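Local coordinates for protein muconate lactonizing enzyme (PDB 3I4K) that is a magnesium-binding member of the enolase superfamily, combining a capping domain of the muconate lactonizing enzyme type with a TIM-barrel domain, at residues 24-28 with 29-33; 146-149 with 150-153; 154-157 with 158-162; 189-192 with 193-197. One frame throughout, in Å; residues are numbered along the deposited sequence.

Interaction 1 (24-28 with 29-33)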
ATOM      1  N   HIS A  24      11.310  -8.853  31.915  1.00 54.25           N
ATOM      2  CA  HIS A  24      11.645  -7.937  30.826  1.00 51.51           C
ATOM      3  C   HIS A  24      11.382  -6.513  31.298  1.00 48.74           C
ATOM      4  O   HIS A  24      10.237  -6.076  31.371  1.00 47.09           O
ATOM      5  CB  HIS A  24      10.808  -8.268  29.584  1.00 49.77           C
ATOM      6  CG  HIS A  24      11.503  -7.969  28.295  1.00 50.00           C
ATOM      7  ND1 HIS A  24      12.745  -8.482  27.985  1.00 49.97           N
ATOM      8  CD2 HIS A  24      11.143  -7.194  27.243  1.00 49.67           C
ATOM      9  CE1 HIS A  24      13.121  -8.032  26.801  1.00 51.01           C
ATOM     10  NE2 HIS A  24      12.167  -7.249  26.329  1.00 48.18           N
ATOM     11  N   GLY A  25      12.452  -5.795  31.615  1.00 47.31           N
ATOM     12  CA  GLY A  25      12.301  -4.441  32.114  1.00 48.52           C
ATOM     13  C   GLY A  25      12.400  -3.312  31.106  1.00 48.22           C
ATOM     14  O   GLY A  25      13.311  -3.274  30.270  1.00 48.91           O
ATOM     15  N   PHE A  26      11.455  -2.381  31.205  1.00 45.67           N
ATOM     16  CA  PHE A  26      11.411  -1.218  30.328  1.00 43.39           C
ATOM     17  C   PHE A  26      11.812   0.021  31.127  1.00 43.40           C
ATOM     18  O   PHE A  26      12.216  -0.070  32.291  1.00 39.86           O
ATOM     19  CB  PHE A  26      10.000  -1.025  29.773  1.00 43.47           C
ATOM     20  CG  PHE A  26       9.501  -2.179  28.948  1.00 44.38           C
ATOM     21  CD1 PHE A  26       9.743  -2.230  27.580  1.00 43.67           C
ATOM     22  CD2 PHE A  26       8.781  -3.216  29.540  1.00 42.94           C
ATOM     23  CE1 PHE A  26       9.275  -3.290  26.811  1.00 42.08           C
ATOM     24  CE2 PHE A  26       8.309  -4.282  28.778  1.00 43.74           C
ATOM     25  CZ  PHE A  26       8.556  -4.316  27.413  1.00 45.08           C
ATOM     26  N   ALA A  27      11.674   1.183  30.499  1.00 41.59           N
ATOM     27  CA  ALA A  27      12.025   2.441  31.137  1.00 41.87           C
ATOM     28  C   ALA A  27      11.295   2.683  32.452  1.00 41.03           C
ATOM     29  O   ALA A  27      11.894   3.137  33.423  1.00 39.21           O
ATOM     30  CB  ALA A  27      11.760   3.606  30.176  1.00 41.60           C
ATOM     31  N   THR A  28      10.005   2.372  32.495  1.00 43.11           N
ATOM     32  CA  THR A  28       9.237   2.634  33.704  1.00 44.07           C
ATOM     33  C   THR A  28       8.446   1.462  34.270  1.00 45.73           C
ATOM     34  O   THR A  28       7.761   1.605  35.285  1.00 46.83           O
ATOM     35  CB  THR A  28       8.274   3.791  33.465  1.00 44.32           C
ATOM     36  OG1 THR A  28       7.240   3.360  32.572  1.00 42.43           O
ATOM     37  CG2 THR A  28       9.018   4.978  32.833  1.00 42.20           C
ATOM     38  N   THR A  29       8.531   0.310  33.621  1.00 46.26           N
ATOM     39  CA  THR A  29       7.827  -0.875  34.087  1.00 46.98           C
ATOM     40  C   THR A  29       8.708  -2.095  33.873  1.00 48.29           C
ATOM     41  O   THR A  29       9.795  -2.005  33.304  1.00 49.48           O
ATOM     42  CB  THR A  29       6.490  -1.112  33.323  1.00 48.19           C
ATOM     43  OG1 THR A  29       6.753  -1.273  31.922  1.00 45.53           O
ATOM     44  CG2 THR A  29       5.527   0.049  33.535  1.00 47.48           C
ATOM     45  N   THR A  30       8.224  -3.233  34.344  1.00 49.71           N
ATOM     46  CA  THR A  30       8.929  -4.497  34.204  1.00 50.45           C
ATOM     47  C   THR A  30       7.865  -5.559  34.024  1.00 50.68           C
ATOM     48  O   THR A  30       6.931  -5.650  34.823  1.00 51.50           O
ATOM     49  CB  THR A  30       9.767  -4.824  35.454  1.00 49.43           C
ATOM     50  OG1 THR A  30      10.804  -3.848  35.601  1.00 49.66           O
ATOM     51  CG2 THR A  30      10.394  -6.205  35.326  1.00 51.42           C
ATOM     52  N   SER A  31       7.988  -6.338  32.957  1.00 50.78           N
ATOM     53  CA  SER A  31       7.029  -7.398  32.684  1.00 51.17           C
ATOM     54  C   SER A  31       7.641  -8.727  33.080  1.00 51.21           C
ATOM     55  O   SER A  31       8.853  -8.930  32.953  1.00 51.46           O
ATOM     56  CB  SER A  31       6.667  -7.445  31.189  1.00 51.61           C
ATOM     57  OG  SER A  31       5.938  -6.305  30.778  1.00 49.77           O
ATOM     58  N   THR A  32       6.796  -9.621  33.574  1.00 50.71           N
ATOM     59  CA  THR A  32       7.218 -10.957  33.959  1.00 51.56           C
ATOM     60  C   THR A  32       6.359 -11.897  33.127  1.00 52.79           C
ATOM     61  O   THR A  32       6.574 -13.109  33.100  1.00 53.05           O
ATOM     62  CB  THR A  32       7.003 -11.200  35.463  1.00 51.54           C
ATOM     63  OG1 THR A  32       5.642 -10.915  35.810  1.00 49.45           O
ATOM     64  CG2 THR A  32       7.929 -10.306  36.275  1.00 49.09           C
ATOM     65  N   GLU A  33       5.391 -11.302  32.429  1.00 53.96           N
ATOM     66  CA  GLU A  33       4.483 -12.025  31.549  1.00 54.31           C
ATOM     67  C   GLU A  33       3.865 -11.080  30.510  1.00 53.69           C
ATOM     68  O   GLU A  33       3.701  -9.882  30.762  1.00 53.44           O
ATOM     69  CB  GLU A  33       3.376 -12.688  32.367  1.00 56.83           C
ATOM     70  CG  GLU A  33       2.569 -11.724  33.209  1.00 58.98           C
ATOM     71  CD  GLU A  33       1.455 -12.412  33.975  1.00 60.01           C
ATOM     72  OE1 GLU A  33       0.674 -11.712  34.657  1.00 60.76           O
ATOM     73  OE2 GLU A  33       1.357 -13.655  33.896  1.00 61.08           O
TER
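H24 and S31 form an antiparallel hydrogen-bonded pair near the end of the beta hairpin made by strands 8-25 and 30-43, with A27 and T28 carrying the chain round its tip. The pair is held in both directions. H24 N gives its hydrogen to S31 O at 2.7 Å, lying in the plane of that carbonyl. The return bond, S31 N to H24 O at 2.8 Å, is straighter at the hydrogen (172°), but its donor stands well above the carbonyl plane. G25 and T30 follow as a non-hydrogen-bonded pair; here the CA of G25 is 3.8 Å from T30 OG1. Closer to the turn, F26 N reaches T29 O at 2.7 Å, the last backbone bond before the chain reverses.

The F26 side chain leans over this closing end of the hairpin. Its CG lies anti to the carbonyl carbon (chi1 -61°), which carries the ring along the second strand. CD2 comes to 3.7 Å from T29 OG1 at an oblique approach, whereas S31 OG sits at the ring edge, in its plane and 3.7 Å from CE2. T29 of the turn and S31 of the returning strand thus both border the buried ring.

Beyond the hairpin, the F26 ring meets W60 with the planes inclined at about 45° and touches K171 on strand 167-171. Its side chain is about 8 Å from the magnesium ion, consistent with the capping-domain loop that closes over the barrel mouth in this superfamily. The backbone of G25 is hydrogen-bonded to V146, beside the start of helix 149-163.

Interaction 2 (146-149 with 150-153)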
ATOM      1  N   VAL A 146      15.887  -3.786  30.157  1.00 42.10           N
ATOM      2  CA  VAL A 146      16.909  -3.122  30.954  1.00 43.78           C
ATOM      3  C   VAL A 146      17.540  -4.165  31.880  1.00 45.06           C
ATOM      4  O   VAL A 146      16.849  -4.814  32.658  1.00 43.35           O
ATOM      5  CB  VAL A 146      16.314  -1.940  31.766  1.00 45.83           C
ATOM      6  CG1 VAL A 146      15.126  -2.410  32.583  1.00 48.79           C
ATOM      7  CG2 VAL A 146      17.384  -1.331  32.667  1.00 44.84           C
ATOM      8  N   LEU A 147      18.854  -4.338  31.757  1.00 45.85           N
ATOM      9  CA  LEU A 147      19.600  -5.324  32.544  1.00 47.37           C
ATOM     10  C   LEU A 147      20.927  -4.750  33.002  1.00 46.51           C
ATOM     11  O   LEU A 147      21.489  -3.878  32.349  1.00 46.65           O
ATOM     12  CB  LEU A 147      19.929  -6.559  31.695  1.00 48.00           C
ATOM     13  CG  LEU A 147      18.850  -7.455  31.098  1.00 52.19           C
ATOM     14  CD1 LEU A 147      19.397  -8.148  29.858  1.00 51.85           C
ATOM     15  CD2 LEU A 147      18.403  -8.469  32.135  1.00 51.05           C
ATOM     16  N   PRO A 148      21.459  -5.259  34.125  1.00 47.44           N
ATOM     17  CA  PRO A 148      22.745  -4.767  34.629  1.00 47.46           C
ATOM     18  C   PRO A 148      23.827  -5.096  33.599  1.00 47.04           C
ATOM     19  O   PRO A 148      23.685  -6.052  32.835  1.00 48.64           O
ATOM     20  CB  PRO A 148      22.924  -5.548  35.935  1.00 46.47           C
ATOM     21  CG  PRO A 148      21.500  -5.781  36.385  1.00 47.91           C
ATOM     22  CD  PRO A 148      20.815  -6.164  35.096  1.00 46.91           C
ATOM     23  N   LEU A 149      24.903  -4.316  33.584  1.00 47.01           N
ATOM     24  CA  LEU A 149      25.988  -4.519  32.628  1.00 47.40           C
ATOM     25  C   LEU A 149      26.459  -5.956  32.423  1.00 49.89           C
ATOM     26  O   LEU A 149      26.561  -6.430  31.284  1.00 51.85           O
ATOM     27  CB  LEU A 149      27.203  -3.674  33.015  1.00 47.37           C
ATOM     28  CG  LEU A 149      28.444  -3.968  32.164  1.00 46.55           C
ATOM     29  CD1 LEU A 149      28.163  -3.638  30.711  1.00 46.07           C
ATOM     30  CD2 LEU A 149      29.623  -3.155  32.675  1.00 48.70           C
ATOM     31  N   ASP A 150      26.765  -6.637  33.523  1.00 48.67           N
ATOM     32  CA  ASP A 150      27.256  -8.010  33.478  1.00 49.49           C
ATOM     33  C   ASP A 150      26.228  -8.987  32.914  1.00 46.67           C
ATOM     34  O   ASP A 150      26.564  -9.859  32.116  1.00 44.71           O
ATOM     35  CB  ASP A 150      27.680  -8.455  34.887  1.00 53.04           C
ATOM     36  CG  ASP A 150      28.785  -7.587  35.469  1.00 56.80           C
ATOM     37  OD1 ASP A 150      28.625  -6.346  35.501  1.00 59.73           O
ATOM     38  OD2 ASP A 150      29.814  -8.146  35.905  1.00 60.75           O
ATOM     39  N   VAL A 151      24.982  -8.845  33.349  1.00 46.90           N
ATOM     40  CA  VAL A 151      23.910  -9.715  32.880  1.00 47.38           C
ATOM     41  C   VAL A 151      23.708  -9.535  31.371  1.00 47.31           C
ATOM     42  O   VAL A 151      23.539 -10.506  30.634  1.00 46.69           O
ATOM     43  CB  VAL A 151      22.585  -9.392  33.601  1.00 47.43           C
ATOM     44  CG1 VAL A 151      21.502 -10.353  33.152  1.00 48.65           C
ATOM     45  CG2 VAL A 151      22.780  -9.468  35.101  1.00 49.21           C
ATOM     46  N   ALA A 152      23.731  -8.283  30.922  1.00 47.52           N
ATOM     47  CA  ALA A 152      23.544  -7.970  29.507  1.00 47.36           C
ATOM     48  C   ALA A 152      24.640  -8.593  28.641  1.00 48.18           C
ATOM     49  O   ALA A 152      24.344  -9.305  27.673  1.00 46.29           O
ATOM     50  CB  ALA A 152      23.519  -6.467  29.313  1.00 43.76           C
ATOM     51  N   VAL A 153      25.897  -8.321  28.988  1.00 47.69           N
ATOM     52  CA  VAL A 153      27.024  -8.862  28.241  1.00 49.70           C
ATOM     53  C   VAL A 153      26.940 -10.382  28.197  1.00 50.93           C
ATOM     54  O   VAL A 153      27.269 -11.008  27.190  1.00 51.65           O
ATOM     55  CB  VAL A 153      28.369  -8.481  28.884  1.00 50.39           C
ATOM     56  CG1 VAL A 153      29.509  -9.097  28.090  1.00 51.00           C
ATOM     57  CG2 VAL A 153      28.513  -6.968  28.939  1.00 51.54           C
TER
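P148 O receives the N-H of A152 at 2.9 Å, nearly along the C=O axis, and so starts the hydrogen-bonding pattern of helix 149-163. P148 occupies the N-cap position of this helix, which follows strand 137-144 in the TIM-barrel domain. As a proline it brings no polar side-chain group to the helix end, and its contribution is the backbone carbonyl together with the ring. One residue on, V153 N binds L149 O at 3.0 Å with an angle of 174° at the hydrogen; this donor is tilted 22° from the carbonyl plane. The two successive bonds set the first turn.

Apolar groups flank that turn. The proline ring lies side by side with V151, the two pointing the same way, and CG2 of V151 is 3.8 Å from P148 CD. The other branch of V151, CG1, meets L147 CD2 at the same separation, with the two side chains crossing at about a right angle. V151 therefore touches the incoming loop with both methyls, one against each residue. L147 also bends back toward A152, its CD1 being 4.2 Å from A152 CA.

The lead-in is tied down on its polar side as well, because L147 O accepts a hydrogen bond from R183 on helix 177-189. That same helix packs against L149 and A152 through L187. On this flank CG of L149 is anti to its own N (chi1 173°), which lays the leucine alongside V153 and brings L149 CD1 to 3.8 Å from V153 CG2.

Interaction 3 (154-157 with 158-162)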
ATOM      1  N   ALA A 154      26.503 -10.971  29.303  1.00 50.90           N
ATOM      2  CA  ALA A 154      26.375 -12.417  29.389  1.00 50.58           C
ATOM      3  C   ALA A 154      25.292 -12.914  28.437  1.00 49.98           C
ATOM      4  O   ALA A 154      25.484 -13.901  27.721  1.00 50.52           O
ATOM      5  CB  ALA A 154      26.038 -12.826  30.826  1.00 51.05           C
ATOM      6  N   GLU A 155      24.153 -12.228  28.433  1.00 47.96           N
ATOM      7  CA  GLU A 155      23.036 -12.612  27.576  1.00 47.98           C
ATOM      8  C   GLU A 155      23.370 -12.466  26.091  1.00 47.40           C
ATOM      9  O   GLU A 155      22.884 -13.235  25.260  1.00 45.57           O
ATOM     10  CB  GLU A 155      21.800 -11.778  27.903  1.00 47.18           C
ATOM     11  CG  GLU A 155      20.564 -12.281  27.202  1.00 48.96           C
ATOM     12  CD  GLU A 155      19.316 -11.548  27.625  1.00 49.28           C
ATOM     13  OE1 GLU A 155      19.131 -11.350  28.842  1.00 49.18           O
ATOM     14  OE2 GLU A 155      18.517 -11.181  26.740  1.00 49.73           O
ATOM     15  N   ILE A 156      24.200 -11.483  25.759  1.00 48.24           N
ATOM     16  CA  ILE A 156      24.592 -11.283  24.370  1.00 49.20           C
ATOM     17  C   ILE A 156      25.472 -12.453  23.924  1.00 49.35           C
ATOM     18  O   ILE A 156      25.222 -13.053  22.878  1.00 48.36           O
ATOM     19  CB  ILE A 156      25.342  -9.932  24.180  1.00 49.49           C
ATOM     20  CG1 ILE A 156      24.360  -8.769  24.366  1.00 50.22           C
ATOM     21  CG2 ILE A 156      25.961  -9.856  22.790  1.00 49.66           C
ATOM     22  CD1 ILE A 156      24.961  -7.392  24.139  1.00 51.58           C
ATOM     23  N   GLU A 157      26.484 -12.786  24.728  1.00 50.24           N
ATOM     24  CA  GLU A 157      27.394 -13.905  24.425  1.00 50.11           C
ATOM     25  C   GLU A 157      26.596 -15.188  24.190  1.00 49.56           C
ATOM     26  O   GLU A 157      26.831 -15.927  23.229  1.00 47.92           O
ATOM     27  CB  GLU A 157      28.357 -14.146  25.590  1.00 51.01           C
ATOM     28  CG  GLU A 157      29.152 -12.939  26.013  1.00 55.84           C
ATOM     29  CD  GLU A 157      30.169 -12.524  24.979  1.00 57.55           C
ATOM     30  OE1 GLU A 157      29.813 -12.474  23.784  1.00 58.56           O
ATOM     31  OE2 GLU A 157      31.324 -12.240  25.365  1.00 60.69           O
ATOM     32  N   GLU A 158      25.652 -15.449  25.085  1.00 49.54           N
ATOM     33  CA  GLU A 158      24.828 -16.639  24.974  1.00 50.87           C
ATOM     34  C   GLU A 158      24.051 -16.608  23.665  1.00 49.63           C
ATOM     35  O   GLU A 158      24.095 -17.562  22.886  1.00 49.18           O
ATOM     36  CB  GLU A 158      23.872 -16.731  26.165  1.00 52.42           C
ATOM     37  CG  GLU A 158      22.908 -17.909  26.094  1.00 58.52           C
ATOM     38  CD  GLU A 158      22.165 -18.145  27.405  1.00 62.19           C
ATOM     39  OE1 GLU A 158      21.588 -17.180  27.956  1.00 62.72           O
ATOM     40  OE2 GLU A 158      22.155 -19.303  27.879  1.00 64.34           O
ATOM     41  N   ARG A 159      23.354 -15.503  23.420  1.00 49.00           N
ATOM     42  CA  ARG A 159      22.566 -15.358  22.201  1.00 48.93           C
ATOM     43  C   ARG A 159      23.420 -15.537  20.948  1.00 48.65           C
ATOM     44  O   ARG A 159      23.026 -16.237  20.015  1.00 49.23           O
ATOM     45  CB  ARG A 159      21.881 -13.988  22.164  1.00 46.12           C
ATOM     46  CG  ARG A 159      20.800 -13.781  23.219  1.00 47.69           C
ATOM     47  CD  ARG A 159      19.626 -14.742  23.047  1.00 46.42           C
ATOM     48  NE  ARG A 159      19.103 -14.727  21.685  1.00 48.23           N
ATOM     49  CZ  ARG A 159      17.958 -15.292  21.316  1.00 50.05           C
ATOM     50  NH1 ARG A 159      17.206 -15.920  22.213  1.00 49.47           N
ATOM     51  NH2 ARG A 159      17.561 -15.231  20.050  1.00 48.47           N
ATOM     52  N   ILE A 160      24.589 -14.910  20.924  1.00 48.98           N
ATOM     53  CA  ILE A 160      25.461 -15.019  19.765  1.00 52.69           C
ATOM     54  C   ILE A 160      25.769 -16.478  19.462  1.00 55.32           C
ATOM     55  O   ILE A 160      25.601 -16.946  18.334  1.00 55.11           O
ATOM     56  CB  ILE A 160      26.798 -14.271  19.987  1.00 52.24           C
ATOM     57  CG1 ILE A 160      26.555 -12.759  19.992  1.00 51.32           C
ATOM     58  CG2 ILE A 160      27.797 -14.653  18.898  1.00 52.49           C
ATOM     59  CD1 ILE A 160      27.795 -11.929  20.252  1.00 49.68           C
ATOM     60  N   GLU A 161      26.209 -17.191  20.491  1.00 57.30           N
ATOM     61  CA  GLU A 161      26.578 -18.589  20.360  1.00 58.10           C
ATOM     62  C   GLU A 161      25.432 -19.560  20.110  1.00 57.32           C
ATOM     63  O   GLU A 161      25.607 -20.551  19.403  1.00 57.53           O
ATOM     64  CB  GLU A 161      27.358 -19.021  21.604  1.00 61.54           C
ATOM     65  CG  GLU A 161      28.825 -19.298  21.331  1.00 66.49           C
ATOM     66  CD  GLU A 161      29.030 -20.592  20.565  1.00 69.15           C
ATOM     67  OE1 GLU A 161      28.802 -21.672  21.155  1.00 71.70           O
ATOM     68  OE2 GLU A 161      29.407 -20.533  19.374  1.00 70.25           O
ATOM     69  N   GLU A 162      24.258 -19.275  20.660  1.00 55.85           N
ATOM     70  CA  GLU A 162      23.135 -20.187  20.498  1.00 55.93           C
ATOM     71  C   GLU A 162      22.121 -19.876  19.401  1.00 55.53           C
ATOM     72  O   GLU A 162      21.450 -20.785  18.912  1.00 56.43           O
ATOM     73  CB  GLU A 162      22.399 -20.336  21.830  1.00 57.52           C
ATOM     74  CG  GLU A 162      21.270 -21.350  21.788  1.00 62.44           C
ATOM     75  CD  GLU A 162      20.492 -21.421  23.088  1.00 65.36           C
ATOM     76  OE1 GLU A 162      19.557 -22.246  23.168  1.00 67.30           O
ATOM     77  OE2 GLU A 162      20.811 -20.653  24.026  1.00 66.43           O
TER
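I156 and I160 meet one turn apart on helix 149-163, where CG2 of I156 lies 3.8 Å from CD1 of I160. The two side chains lie obliquely to each other. I160 has CG1 anti to its carbonyl carbon (chi1 -70°), which sets CG1 3.2 Å from I156 O; the extended end then carries CD1 on to I156 CG2. E157 runs beside I160 in the same direction, its OE1 being 4.1 Å from I160 CD1. On the next flank, R159 CG rests 3.0 Å from E155 O.

The backbone supports this row with four regular helical bonds. The shortest is I160 N to I156 O, 2.8 Å, with an angle of 166° at the hydrogen; E158, R159 and E161 bind A154, E155 and E157 in the same manner.

The charged ends find their partners further out. E157 OE1 forms a salt bridge with R194, E155 OE2 is hydrogen-bonded to the indole of W142, and R159 makes a cation-pi contact with that indole while its NH2 binds Q334 and N165. In the beta-alpha-beta unit of strands 137-144 and 167-171, the helix lays I156 against L144 and F168, and I160 against F168 and V195.

Interaction 4 (189-192 with 193-197)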
ATOM      1  N   ARG A 189      31.685  -1.300  24.578  1.00 61.27           N
ATOM      2  CA  ARG A 189      33.122  -1.494  24.465  1.00 64.71           C
ATOM      3  C   ARG A 189      33.484  -2.967  24.518  1.00 64.79           C
ATOM      4  O   ARG A 189      34.557  -3.363  24.071  1.00 64.45           O
ATOM      5  CB  ARG A 189      33.850  -0.745  25.578  1.00 67.65           C
ATOM      6  CG  ARG A 189      33.848   0.756  25.380  1.00 72.17           C
ATOM      7  CD  ARG A 189      34.493   1.487  26.543  1.00 74.81           C
ATOM      8  NE  ARG A 189      34.350   2.934  26.398  1.00 77.69           N
ATOM      9  CZ  ARG A 189      33.187   3.557  26.227  1.00 78.54           C
ATOM     10  NH1 ARG A 189      32.060   2.861  26.175  1.00 78.58           N
ATOM     11  NH2 ARG A 189      33.148   4.880  26.113  1.00 79.45           N
ATOM     12  N   GLU A 190      32.579  -3.778  25.050  1.00 66.03           N
ATOM     13  CA  GLU A 190      32.822  -5.210  25.161  1.00 66.87           C
ATOM     14  C   GLU A 190      32.104  -6.052  24.119  1.00 67.09           C
ATOM     15  O   GLU A 190      32.261  -7.269  24.097  1.00 66.64           O
ATOM     16  CB  GLU A 190      32.404  -5.711  26.540  1.00 68.72           C
ATOM     17  CG  GLU A 190      33.199  -5.144  27.693  1.00 71.59           C
ATOM     18  CD  GLU A 190      32.874  -5.848  28.991  1.00 72.76           C
ATOM     19  OE1 GLU A 190      33.050  -7.083  29.045  1.00 72.48           O
ATOM     20  OE2 GLU A 190      32.442  -5.172  29.951  1.00 73.66           O
ATOM     21  N   VAL A 191      31.320  -5.422  23.254  1.00 67.19           N
ATOM     22  CA  VAL A 191      30.575  -6.184  22.262  1.00 68.04           C
ATOM     23  C   VAL A 191      30.466  -5.481  20.913  1.00 68.31           C
ATOM     24  O   VAL A 191      30.325  -6.129  19.875  1.00 69.19           O
ATOM     25  CB  VAL A 191      29.143  -6.486  22.788  1.00 67.82           C
ATOM     26  CG1 VAL A 191      28.390  -7.343  21.800  1.00 69.94           C
ATOM     27  CG2 VAL A 191      29.217  -7.187  24.133  1.00 67.55           C
ATOM     28  N   GLY A 192      30.539  -4.155  20.934  1.00 68.54           N
ATOM     29  CA  GLY A 192      30.417  -3.371  19.716  1.00 67.56           C
ATOM     30  C   GLY A 192      31.314  -3.735  18.548  1.00 66.99           C
ATOM     31  O   GLY A 192      31.161  -3.188  17.455  1.00 67.73           O
ATOM     32  N   ASP A 193      32.250  -4.652  18.758  1.00 65.72           N
ATOM     33  CA  ASP A 193      33.153  -5.047  17.682  1.00 64.35           C
ATOM     34  C   ASP A 193      32.628  -6.272  16.944  1.00 62.14           C
ATOM     35  O   ASP A 193      32.975  -6.505  15.785  1.00 61.68           O
ATOM     36  CB  ASP A 193      34.541  -5.356  18.245  1.00 65.74           C
ATOM     37  CG  ASP A 193      35.084  -4.233  19.098  1.00 67.91           C
ATOM     38  OD1 ASP A 193      35.287  -3.123  18.560  1.00 69.01           O
ATOM     39  OD2 ASP A 193      35.302  -4.461  20.310  1.00 67.96           O
ATOM     40  N   ARG A 194      31.783  -7.045  17.621  1.00 59.69           N
ATOM     41  CA  ARG A 194      31.239  -8.265  17.047  1.00 57.13           C
ATOM     42  C   ARG A 194      29.820  -8.133  16.506  1.00 54.36           C
ATOM     43  O   ARG A 194      29.416  -8.899  15.632  1.00 53.36           O
ATOM     44  CB  ARG A 194      31.273  -9.393  18.089  1.00 58.92           C
ATOM     45  CG  ARG A 194      32.659  -9.713  18.636  1.00 62.38           C
ATOM     46  CD  ARG A 194      32.695 -11.077  19.327  1.00 63.94           C
ATOM     47  NE  ARG A 194      31.946 -11.121  20.581  1.00 64.83           N
ATOM     48  CZ  ARG A 194      32.289 -10.457  21.681  1.00 66.53           C
ATOM     49  NH1 ARG A 194      33.372  -9.687  21.687  1.00 68.27           N
ATOM     50  NH2 ARG A 194      31.560 -10.572  22.782  1.00 66.06           N
ATOM     51  N   VAL A 195      29.057  -7.179  17.026  1.00 50.55           N
ATOM     52  CA  VAL A 195      27.684  -7.007  16.575  1.00 49.23           C
ATOM     53  C   VAL A 195      27.244  -5.554  16.437  1.00 46.51           C
ATOM     54  O   VAL A 195      27.944  -4.631  16.853  1.00 48.14           O
ATOM     55  CB  VAL A 195      26.693  -7.718  17.528  1.00 50.18           C
ATOM     56  CG1 VAL A 195      26.944  -9.221  17.524  1.00 51.87           C
ATOM     57  CG2 VAL A 195      26.838  -7.169  18.931  1.00 49.35           C
ATOM     58  N   SER A 196      26.074  -5.370  15.835  1.00 44.39           N
ATOM     59  CA  SER A 196      25.488  -4.051  15.637  1.00 40.70           C
ATOM     60  C   SER A 196      24.660  -3.749  16.875  1.00 39.79           C
ATOM     61  O   SER A 196      23.750  -4.507  17.219  1.00 40.21           O
ATOM     62  CB  SER A 196      24.588  -4.049  14.392  1.00 38.79           C
ATOM     63  OG  SER A 196      23.848  -2.833  14.286  1.00 38.77           O
ATOM     64  N   LEU A 197      24.970  -2.642  17.542  1.00 38.82           N
ATOM     65  CA  LEU A 197      24.253  -2.268  18.752  1.00 38.63           C
ATOM     66  C   LEU A 197      23.299  -1.097  18.556  1.00 38.14           C
ATOM     67  O   LEU A 197      23.694  -0.058  18.037  1.00 38.34           O
ATOM     68  CB  LEU A 197      25.255  -1.925  19.860  1.00 37.83           C
ATOM     69  CG  LEU A 197      26.170  -3.067  20.316  1.00 39.74           C
ATOM     70  CD1 LEU A 197      27.135  -2.561  21.378  1.00 37.43           C
ATOM     71  CD2 LEU A 197      25.318  -4.217  20.863  1.00 41.23           C
TER
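A chi1 of -177° turns CG1 of V191 away from its own backbone N, and V195 places CG2 between its N and carbonyl carbon; these two settings point the methyls at each other. V191 CG1 and V195 CG2 stand only 3.3 Å apart, tighter than usual van der Waals contact, and the side chains are set at a slant to one another. L197 comes in from the strand that follows, its CD1 lying 3.8 Å from the CA of G192, where no side chain intervenes.

One oxygen holds the reversal together. V191 O accepts from both R194 N, at 2.8 Å, and V195 N, at 3.3 Å. The first donor stands above the carbonyl plane, whereas the longer bond approaches nearly end-on to the oxygen, with a C=O...N angle of 160°. G192 and D193 are the central residues of a type I beta turn closed by the first bond. The R194 chain bends at chi3 and brings its guanidinium obliquely up to E190 O, with NH1 3.6 Å from that oxygen; its salt-bridge partner is E157 on helix 149-163.

V191 also packs on that helix, at I156, and L197 meets F168 and L187. This is an alpha-to-beta connection of the TIM barrel, leading from helix 177-189 into strand 196-200, whose last residue, D200, binds the magnesium ion.

How the interactions relate
Interaction 1 comes first in the chain and closes the hairpin of the capping domain, where G25 joins the hairpin to the loop of interaction 2. Interaction 2 leads from the loop after strand 137-144 into helix 149-163, which interaction 3 continues, and L147 touches E155 where they adjoin. Interaction 4 closes the turn after helix 177-189, and this turn packs back on the part of helix 149-163 that forms interaction 3. None of the four nests within or crosses another along the chain. Together they connect the capping hairpin, helix 149-163 of the barrel and the turn leading to strand 196-200.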